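Local coordinates for putative Nitroreductase (Desulfovibrio desulfuricans subsp. desulfuricans str. G20, PDB 3E39), which binds flavin mononucleotide and probably acts as an FMN-dependent oxidoreductase of the nitroreductase family, at residues A[21-26]-A[74-80]; A[65-71]-A[124-128]. One frame throughout, in Å; residues are numbered along the deposited sequence.

Interaction 1: residues A[21-26]-A[74-80]; sequences YTDEAV and IVRGAKV
The ring of Tyr-21 lies against the end of helix 72-77 with the carbonyl oxygen of Ile-74 at its edge, near the ring plane. Gly-77 O and Ala-78 CA approach the same ring obliquely: Tyr-21 CD2 is 3.5 Å from Gly-77 O, and the methyl Ala-78 CB lies 4.0 Å from Tyr-21 CE2. At the far end of the ring, Tyr-21 OH meets the CG2 branch of Ile-74 at 3.8 Å and makes a weak hydrogen bond to Ile-18 O. Ala-150 and Val-120, on two strands of the sheet, also pack on Tyr-21, while Ile-74 goes on to touch FMN. Ile-74 O also closes the last turn of the helix by accepting from Ala-78 N.

Beyond the ring, Lys-79 runs alongside the backbone of residues 22-24. Lys-79 CG lies 3.6 Å from Glu-24 O, and a bend at the CB-CG bond (chi2 -47°) turns the rest of the chain toward Asp-23. There Lys-79 NZ forms a long, weak salt bridge to Asp-23 OD1 (3.5 Å), and a second weak bond returns from NZ to Gly-77 O. The loop is shaped by an ST turn in which Thr-22 OG1 accepts from Glu-24 N at 3.1 Å. At the other end of the loop segment, Val-26 CG2 packs on Lys-79 CB at 3.8 Å, and its other methyl, CG1, on Val-80 CG1. Where strand 80-87 begins, Lys-79 and Val-80 share one partner, Ala-151 on strand 143-152, which makes a classic beta bulge.

The contact thus joins the loop before helix 28-39 to the helix-to-strand turn at residues 77-79. Apolar contacts and the flank of one aliphatic chain make up most of it; the charged pair is exposed on the Asp-23 side and weak, so it probably adds little to the hold.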
loop_
_atom_site.group_PDB
_atom_site.type_symbol
_atom_site.label_atom_id
_atom_site.label_comp_id
_atom_site.label_asym_id
_atom_site.label_seq_id
_atom_site.Cartn_x
_atom_site.Cartn_y
_atom_site.Cartn_z
ATOM N N TYR A 21 -17.101 16.422 2.338
ATOM C CA TYR A 21 -18.103 15.365 2.406
ATOM C C TYR A 21 -19.500 15.926 2.626
ATOM O O TYR A 21 -19.647 17.046 3.118
ATOM C CB TYR A 21 -17.757 14.395 3.566
ATOM C CG TYR A 21 -16.258 14.133 3.671
ATOM C CD1 TYR A 21 -15.616 13.233 2.806
ATOM C CD2 TYR A 21 -15.474 14.864 4.546
ATOM C CE1 TYR A 21 -14.244 13.030 2.873
ATOM C CE2 TYR A 21 -14.078 14.675 4.621
ATOM C CZ TYR A 21 -13.467 13.749 3.774
ATOM O OH TYR A 21 -12.101 13.563 3.836
ATOM N N THR A 22 -20.498 15.122 2.298
ATOM C CA THR A 22 -21.898 15.504 2.497
ATOM C C THR A 22 -22.258 15.165 3.929
ATOM O O THR A 22 -21.417 14.641 4.652
ATOM C CB THR A 22 -22.861 14.784 1.566
ATOM O OG1 THR A 22 -22.986 13.399 1.934
ATOM C CG2 THR A 22 -22.429 14.919 0.094
ATOM N N ASP A 23 -23.499 15.444 4.340
ATOM C CA ASP A 23 -23.925 15.119 5.698
ATOM C C ASP A 23 -24.469 13.685 5.770
ATOM O O ASP A 23 -24.962 13.235 6.801
ATOM C CB ASP A 23 -24.969 16.153 6.179
ATOM C CG ASP A 23 -24.345 17.549 6.512
ATOM O OD1 ASP A 23 -23.122 17.649 6.803
ATOM O OD2 ASP A 23 -25.103 18.562 6.514
ATOM N N GLU A 24 -24.334 12.920 4.693
ATOM C CA GLU A 24 -24.875 11.568 4.680
ATOM C C GLU A 24 -24.061 10.625 5.592
ATOM O O GLU A 24 -22.831 10.663 5.588
ATOM C CB GLU A 24 -24.924 11.038 3.237
ATOM C CG GLU A 24 -25.620 9.708 3.072
ATOM C CD GLU A 24 -25.736 9.262 1.618
ATOM O OE1 GLU A 24 -25.538 10.104 0.695
ATOM O OE2 GLU A 24 -26.065 8.063 1.407
ATOM N N ALA A 25 -24.779 9.789 6.345
ATOM C CA ALA A 25 -24.161 8.841 7.287
ATOM C C ALA A 25 -23.351 7.795 6.529
ATOM O O ALA A 25 -23.680 7.479 5.384
ATOM C CB ALA A 25 -25.238 8.130 8.103
ATOM N N VAL A 26 -22.285 7.306 7.165
ATOM C CA VAL A 26 -21.494 6.198 6.637
ATOM C C VAL A 26 -21.870 5.027 7.509
ATOM O O VAL A 26 -21.611 5.036 8.733
ATOM C CB VAL A 26 -19.989 6.456 6.724
ATOM C CG1 VAL A 26 -19.212 5.240 6.239
ATOM C CG2 VAL A 26 -19.597 7.680 5.903
ATOM N N ILE A 74 -10.700 19.048 7.553
ATOM C CA ILE A 74 -10.944 17.701 7.067
ATOM C C ILE A 74 -11.449 16.845 8.228
ATOM O O ILE A 74 -12.457 16.154 8.110
ATOM C CB ILE A 74 -9.643 17.071 6.470
ATOM C CG1 ILE A 74 -9.189 17.862 5.230
ATOM C CG2 ILE A 74 -9.872 15.564 6.120
ATOM C CD1 ILE A 74 -7.842 17.421 4.641
ATOM N N VAL A 75 -10.747 16.908 9.354
ATOM C CA VAL A 75 -11.123 16.125 10.537
ATOM C C VAL A 75 -12.545 16.432 10.989
ATOM O O VAL A 75 -13.320 15.513 11.238
ATOM C CB VAL A 75 -10.127 16.305 11.716
ATOM C CG1 VAL A 75 -10.625 15.612 13.021
ATOM C CG2 VAL A 75 -8.753 15.750 11.332
ATOM N N ARG A 76 -12.904 17.701 11.095
ATOM C CA ARG A 76 -14.251 18.020 11.575
ATOM C C ARG A 76 -15.355 17.776 10.549
ATOM O O ARG A 76 -16.522 17.634 10.916
ATOM C CB ARG A 76 -14.326 19.454 12.079
ATOM C CG ARG A 76 -13.431 19.746 13.248
ATOM C CD ARG A 76 -13.743 21.151 13.761
ATOM N NE ARG A 76 -12.736 21.640 14.693
ATOM C CZ ARG A 76 -12.621 21.247 15.961
ATOM N NH1 ARG A 76 -13.455 20.356 16.489
ATOM N NH2 ARG A 76 -11.651 21.762 16.706
ATOM N N GLY A 77 -14.992 17.721 9.279
ATOM C CA GLY A 77 -15.967 17.499 8.205
ATOM C C GLY A 77 -16.252 16.038 7.892
ATOM O O GLY A 77 -17.310 15.701 7.355
ATOM N N ALA A 78 -15.305 15.164 8.237
ATOM C CA ALA A 78 -15.427 13.733 7.971
ATOM C C ALA A 78 -16.545 13.113 8.792
ATOM O O ALA A 78 -16.904 13.637 9.846
ATOM C CB ALA A 78 -14.111 13.037 8.287
ATOM N N LYS A 79 -17.128 12.036 8.291
ATOM C CA LYS A 79 -18.157 11.310 9.046
ATOM C C LYS A 79 -17.553 10.182 9.843
ATOM O O LYS A 79 -18.084 9.804 10.904
ATOM C CB LYS A 79 -19.276 10.783 8.134
ATOM C CG LYS A 79 -19.953 11.886 7.325
ATOM C CD LYS A 79 -20.333 13.111 8.168
ATOM C CE LYS A 79 -20.518 14.325 7.301
ATOM N NZ LYS A 79 -20.651 15.588 8.080
ATOM N N VAL A 80 -16.447 9.633 9.338
ATOM C CA VAL A 80 -15.714 8.621 10.089
ATOM C C VAL A 80 -14.214 8.808 9.830
ATOM O O VAL A 80 -13.800 9.195 8.739
ATOM C CB VAL A 80 -16.169 7.177 9.727
ATOM C CG1 VAL A 80 -15.893 6.859 8.264
ATOM C CG2 VAL A 80 -15.512 6.123 10.680
#

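Interaction 2: residues A[65-71]-A[124-128]; sequences LAAHTRY and EIINQ. With FMN (flavin mononucleotide), chain E.
Thr-69 and Glu-124 meet where an ST turn, Thr-69 OG1 accepting from Tyr-71 N at 2.9 Å, faces the 3-10 segment 124-127 beside the flavin of this nitroreductase-family protein. Hydrogen bonds dominate. Both carboxylate oxygens of Glu-124 are gripped from their syn sides by donors tilted out of the carboxylate plane, Arg-70 N the more so: OE1 by Thr-69 OG1 in a short bond of 2.5 Å, and OE2 by Arg-70 N at 3.0 Å, nearly straight at 173°. A bend at chi2 (-86°) folds the carboxylate back to these donors, and a water bridges OE2 to Arg-70 NH1. Further along, Gln-128 NE2 donates to His-68 O at 2.8 Å, approaching from outside the carbonyl plane, and weakly to Glu-124 O. Asn-127 OD1 is hydrogen-bonded to Lys-96 NZ of the second subunit.

The apolar part centres on Ile-125, whose CD1 reaches Leu-65 CD2 at 4.2 Å and also Thr-69 CB. Ile-125 continues onto Leu-132 of helix 129-135 and Phe-145 of the sheet.

The third kind is contact with FMN. Glu-124 N donates to flavin O4 at 3.2 Å, so the residue held by its carboxylate also meets the cofactor through its backbone. The Tyr-71 ring has Glu-124 OE1 at its edge, its plane turned 72° from the carboxylate, while flavin N3 sits 3.4 Å above one face, over the ring centre.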
loop_
_atom_site.group_PDB
_atom_site.type_symbol
_atom_site.label_atom_id
_atom_site.label_comp_id
_atom_site.label_asym_id
_atom_site.label_seq_id
_atom_site.Cartn_x
_atom_site.Cartn_y
_atom_site.Cartn_z
ATOM N N LEU A 65 -8.578 14.932 18.089
ATOM C CA LEU A 65 -7.874 14.804 16.810
ATOM C C LEU A 65 -7.650 16.149 16.133
ATOM O O LEU A 65 -6.532 16.462 15.698
ATOM C CB LEU A 65 -8.637 13.861 15.854
ATOM C CG LEU A 65 -8.689 12.383 16.261
ATOM C CD1 LEU A 65 -9.595 11.607 15.301
ATOM C CD2 LEU A 65 -7.286 11.780 16.278
ATOM N N ALA A 66 -8.699 16.961 16.097
ATOM C CA ALA A 66 -8.658 18.269 15.422
ATOM C C ALA A 66 -7.673 19.221 16.067
ATOM O O ALA A 66 -7.065 20.042 15.383
ATOM C CB ALA A 66 -10.048 18.902 15.356
ATOM N N ALA A 67 -7.511 19.131 17.378
ATOM C CA ALA A 67 -6.560 20.011 18.079
ATOM C C ALA A 67 -5.093 19.636 17.857
ATOM O O ALA A 67 -4.217 20.369 18.301
ATOM C CB ALA A 67 -6.849 20.038 19.591
ATOM N N HIS A 68 -4.820 18.501 17.211
ATOM C CA HIS A 68 -3.449 18.033 17.020
ATOM C C HIS A 68 -3.081 17.850 15.549
ATOM O O HIS A 68 -2.194 17.047 15.214
ATOM C CB HIS A 68 -3.215 16.729 17.797
ATOM C CG HIS A 68 -3.289 16.886 19.292
ATOM N ND1 HIS A 68 -2.194 17.212 20.066
ATOM C CD2 HIS A 68 -4.324 16.728 20.148
ATOM C CE1 HIS A 68 -2.565 17.282 21.333
ATOM N NE2 HIS A 68 -3.856 17.009 21.409
ATOM N N THR A 69 -3.743 18.635 14.710
ATOM C CA THR A 69 -3.512 18.682 13.277
ATOM C C THR A 69 -3.805 20.058 12.680
ATOM O O THR A 69 -4.671 20.804 13.147
ATOM C CB THR A 69 -4.371 17.619 12.486
ATOM O OG1 THR A 69 -4.013 17.638 11.097
ATOM C CG2 THR A 69 -5.893 17.853 12.626
ATOM N N ARG A 70 -3.042 20.403 11.659
ATOM C CA ARG A 70 -3.355 21.581 10.874
ATOM C C ARG A 70 -4.486 21.320 9.873
ATOM O O ARG A 70 -5.009 22.260 9.271
ATOM C CB ARG A 70 -2.101 22.093 10.203
ATOM C CG ARG A 70 -1.158 22.721 11.225
ATOM C CD ARG A 70 0.006 23.427 10.569
ATOM N NE ARG A 70 0.713 24.325 11.493
ATOM C CZ ARG A 70 1.602 23.930 12.406
ATOM N NH1 ARG A 70 1.904 22.652 12.575
ATOM N NH2 ARG A 70 2.192 24.833 13.176
ATOM N N TYR A 71 -4.892 20.051 9.729
ATOM C CA TYR A 71 -5.993 19.696 8.844
ATOM C C TYR A 71 -7.293 19.450 9.601
ATOM O O TYR A 71 -8.019 18.485 9.348
ATOM C CB TYR A 71 -5.624 18.481 8.017
ATOM C CG TYR A 71 -4.459 18.723 7.101
ATOM C CD1 TYR A 71 -4.662 19.208 5.815
ATOM C CD2 TYR A 71 -3.153 18.475 7.514
ATOM C CE1 TYR A 71 -3.605 19.436 4.968
ATOM C CE2 TYR A 71 -2.083 18.707 6.668
ATOM C CZ TYR A 71 -2.339 19.201 5.390
ATOM O OH TYR A 71 -1.327 19.436 4.525
ATOM N N GLU A 124 0.164 14.104 8.108
ATOM C CA GLU A 124 0.718 15.191 8.909
ATOM C C GLU A 124 0.358 15.010 10.378
ATOM O O GLU A 124 1.135 15.369 11.269
ATOM C CB GLU A 124 0.221 16.529 8.354
ATOM C CG GLU A 124 0.452 17.740 9.255
ATOM C CD GLU A 124 -0.654 17.954 10.299
ATOM O OE1 GLU A 124 -1.646 17.194 10.316
ATOM O OE2 GLU A 124 -0.513 18.909 11.081
ATOM N N ILE A 125 -0.785 14.389 10.638
ATOM C CA ILE A 125 -1.284 14.221 11.983
ATOM C C ILE A 125 -0.376 13.332 12.831
ATOM O O ILE A 125 -0.304 13.502 14.059
ATOM C CB ILE A 125 -2.777 13.734 11.998
ATOM C CG1 ILE A 125 -3.356 13.807 13.430
ATOM C CG2 ILE A 125 -2.967 12.314 11.368
ATOM C CD1 ILE A 125 -4.865 13.772 13.465
ATOM N N ILE A 126 0.333 12.403 12.191
ATOM C CA ILE A 126 1.189 11.487 12.951
ATOM C C ILE A 126 2.395 12.188 13.551
ATOM O O ILE A 126 2.984 11.674 14.511
ATOM C CB ILE A 126 1.630 10.190 12.188
ATOM C CG1 ILE A 126 2.781 10.469 11.221
ATOM C CG2 ILE A 126 0.391 9.496 11.508
ATOM C CD1 ILE A 126 3.286 9.232 10.497
ATOM N N ASN A 127 2.734 13.370 13.020
ATOM C CA ASN A 127 3.847 14.164 13.568
ATOM C C ASN A 127 3.595 14.535 15.038
ATOM O O ASN A 127 4.542 14.812 15.776
ATOM C CB ASN A 127 4.022 15.479 12.823
ATOM C CG ASN A 127 4.265 15.320 11.357
ATOM O OD1 ASN A 127 4.556 14.227 10.862
ATOM N ND2 ASN A 127 4.173 16.438 10.633
ATOM N N GLN A 128 2.323 14.599 15.427
ATOM C CA GLN A 128 1.922 14.907 16.802
ATOM C C GLN A 128 1.619 13.680 17.666
ATOM O O GLN A 128 1.000 13.793 18.723
ATOM C CB GLN A 128 0.701 15.836 16.767
ATOM C CG GLN A 128 0.950 17.246 16.251
ATOM C CD GLN A 128 1.262 17.350 14.746
ATOM O OE1 GLN A 128 2.382 17.709 14.359
ATOM N NE2 GLN A 128 0.266 17.023 13.898
HETATM N N1 FMN E . -3.527 14.930 2.274
HETATM C C2 FMN E . -3.884 15.946 3.137
HETATM O O2 FMN E . -4.735 16.766 2.834
HETATM N N3 FMN E . -3.308 16.032 4.386
HETATM C C4 FMN E . -2.350 15.148 4.827
HETATM O O4 FMN E . -2.028 15.150 6.028
HETATM C C4A FMN E . -1.965 14.118 3.962
HETATM N N5 FMN E . -1.016 13.217 4.385
HETATM C C5A FMN E . -0.630 12.164 3.550
HETATM C C6 FMN E . 0.357 11.275 3.991
HETATM C C7 FMN E . 0.753 10.206 3.181
HETATM C C7M FMN E . 1.934 9.364 3.585
HETATM C C8 FMN E . 0.164 10.055 1.909
HETATM C C8M FMN E . 0.552 8.893 1.026
HETATM C C9 FMN E . -0.799 10.967 1.469
HETATM C C9A FMN E . -1.212 12.038 2.290
HETATM N N10 FMN E . -2.192 12.973 1.858
HETATM C C10 FMN E . -2.569 14.012 2.697
HETATM C "C1'" FMN E . -2.813 12.891 0.515
HETATM C "C2'" FMN E . -1.865 13.355 -0.595
HETATM O "O2'" FMN E . -1.768 14.768 -0.600
HETATM C "C3'" FMN E . -2.391 12.861 -1.933
HETATM O "O3'" FMN E . -2.425 11.452 -1.910
HETATM C "C4'" FMN E . -1.518 13.295 -3.109
HETATM O "O4'" FMN E . -1.540 14.701 -3.209
HETATM C "C5'" FMN E . -2.007 12.718 -4.416
HETATM O "O5'" FMN E . -3.401 12.913 -4.567
HETATM P P FMN E . -4.473 11.752 -4.828
HETATM O O1P FMN E . -4.577 10.955 -3.538
HETATM O O2P FMN E . -5.783 12.412 -5.227
HETATM O O3P FMN E . -3.899 10.908 -5.934
HETATM O O HOH W 1 1.436 20.451 10.872
#

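Overall arrangement
Both contacts are partly buried and equally far from the chain centre, with their own centres about 17 Å apart. The consecutive helices 61-66 and 72-77 tie them together: Val-75 of interaction 1 packs on Leu-65, Ala-66 and Thr-69 of interaction 2, and the segments alternate along the chain. Interaction 1 rests mainly on apolar packing near the start of strand 80-87, with a weak salt bridge on its solvent-facing side, at Asp-23. Interaction 2 relies on hydrogen bonds around a carboxylate, with a smaller apolar part around Ile-125. Each reaches FMN, 21-26/74-80 through the side chain of Ile-74 and 65-71/124-128 through a backbone hydrogen bond and a ring face.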